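Local coordinates for protein cytosine deaminase (Klebsiella pneumoniae, PDB 4R85) that probably removes the exocyclic amino group of cytosine and 5-methylcytosine by hydrolysis, at an iron-binding site of the amidohydrolase fold, at residues Cys243-Gly246 and Ser247-Asn250. Numbering follows the deposited sequence.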
loop_
_atom_site.group_PDB
_atom_site.type_symbol
_atom_site.label_atom_id
_atom_site.label_comp_id
_atom_site.label_asym_id
_atom_site.label_seq_id
_atom_site.Cartn_x
_atom_site.Cartn_y
_atom_site.Cartn_z
ATOM N N CYS A 243 -9.938 16.640 -0.381
ATOM C CA CYS A 243 -9.251 16.246 -1.612
ATOM C C CYS A 243 -9.003 17.418 -2.566
ATOM O O CYS A 243 -7.960 17.485 -3.227
ATOM C CB CYS A 243 -10.042 15.157 -2.337
ATOM S SG CYS A 243 -10.328 13.695 -1.308
ATOM N N ALA A 244 -9.969 18.326 -2.650
ATOM C CA ALA A 244 -9.819 19.499 -3.517
ATOM C C ALA A 244 -8.561 20.318 -3.192
ATOM O O ALA A 244 -7.993 20.960 -4.076
ATOM C CB ALA A 244 -11.068 20.378 -3.444
ATOM N N MET A 245 -8.125 20.311 -1.934
ATOM C CA MET A 245 -6.914 21.049 -1.588
ATOM C C MET A 245 -5.714 20.554 -2.407
ATOM O O MET A 245 -4.839 21.329 -2.769
ATOM C CB MET A 245 -6.607 20.980 -0.090
ATOM C CG MET A 245 -5.499 21.942 0.308
ATOM S SD MET A 245 -4.750 21.497 1.888
ATOM C CE MET A 245 -6.192 21.594 2.928
ATOM N N GLY A 246 -5.692 19.266 -2.728
ATOM C CA GLY A 246 -4.658 18.735 -3.603
ATOM C C GLY A 246 -4.709 19.252 -5.035
ATOM O O GLY A 246 -3.805 18.980 -5.826
ATOM N N SER A 247 -5.757 20.001 -5.374
ATOM C CA SER A 247 -5.829 20.647 -6.678
ATOM C C SER A 247 -5.943 22.182 -6.603
ATOM O O SER A 247 -6.129 22.831 -7.636
ATOM C CB SER A 247 -7.014 20.080 -7.479
ATOM O OG SER A 247 -6.874 18.673 -7.664
ATOM N N TYR A 248 -5.849 22.768 -5.401
ATOM C CA TYR A 248 -6.066 24.217 -5.265
ATOM C C TYR A 248 -5.032 25.041 -6.013
ATOM O O TYR A 248 -3.877 24.636 -6.180
ATOM C CB TYR A 248 -6.050 24.692 -3.797
ATOM C CG TYR A 248 -7.325 24.459 -3.019
ATOM C CD1 TYR A 248 -8.511 24.112 -3.667
ATOM C CD2 TYR A 248 -7.344 24.587 -1.635
ATOM C CE1 TYR A 248 -9.671 23.891 -2.945
ATOM C CE2 TYR A 248 -8.499 24.370 -0.905
ATOM C CZ TYR A 248 -9.658 24.019 -1.567
ATOM O OH TYR A 248 -10.807 23.801 -0.837
ATOM N N ASP A 249 -5.458 26.213 -6.451
ATOM C CA ASP A 249 -4.516 27.232 -6.855
ATOM C C ASP A 249 -3.530 27.430 -5.700
ATOM O O ASP A 249 -3.928 27.483 -4.538
ATOM C CB ASP A 249 -5.245 28.539 -7.133
ATOM C CG ASP A 249 -4.289 29.664 -7.460
ATOM O OD1 ASP A 249 -3.935 29.805 -8.653
ATOM O OD2 ASP A 249 -3.878 30.389 -6.523
ATOM N N ASN A 250 -2.251 27.515 -6.019
ATOM C CA ASN A 250 -1.223 27.586 -4.985
ATOM C C ASN A 250 -1.161 28.888 -4.206
ATOM O O ASN A 250 -0.843 28.867 -3.016
ATOM C CB ASN A 250 0.142 27.237 -5.564
ATOM C CG ASN A 250 0.211 25.805 -6.001
ATOM O OD1 ASN A 250 -0.373 24.927 -5.364
ATOM N ND2 ASN A 250 0.897 25.555 -7.107
HETATM O O HOH W 1 -7.596 16.886 -5.887
#
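Tyr248 lays one face of its ring on the backbone of Ala244 and Met245, within the 3-10 turn of Cys243-Ser247. Its CG stands beside its own backbone N (chi1 -80°), which swings the ring back over the turn. CB passes 3.7 Å from Met245 O; CD1 comes to 3.2 Å from Ala244 O. The ring centre lies over Met245 CA, a CH-pi contact 3.6 Å from CA to centroid, only 14° off the ring normal. On the two sides of the ring, CE1 meets Ala244 CB and CD2 meets Met245 CG, each at 3.8 Å, the latter reached because the methionine chain runs out anti to its backbone N (chi1 -170°). At the tip, the OH hydrogen-bonds to Ser218 O.

Two i to i+3 bonds close the turn: Ser247 N to Ala244 O at 2.8 Å, and the nearly straight Tyr248 N to Met245 O at 3.2 Å, whose acceptor is also bonded by Arg292. On the flank, a bridging water donates a hydrogen bond to Cys243 O and accepts one from Ser247 OG at 2.6 Å; that hydroxyl also bonds Arg287.

The turn belongs to the barrel loop after strand 237-240, itself followed by metal ligand His241. Asp249 then N-caps helix 250-263, against which Met245 and Tyr248 pack, with Tyr252 edge-to-face to the tyrosine, while Ser247 reaches Pro285 of the second subunit.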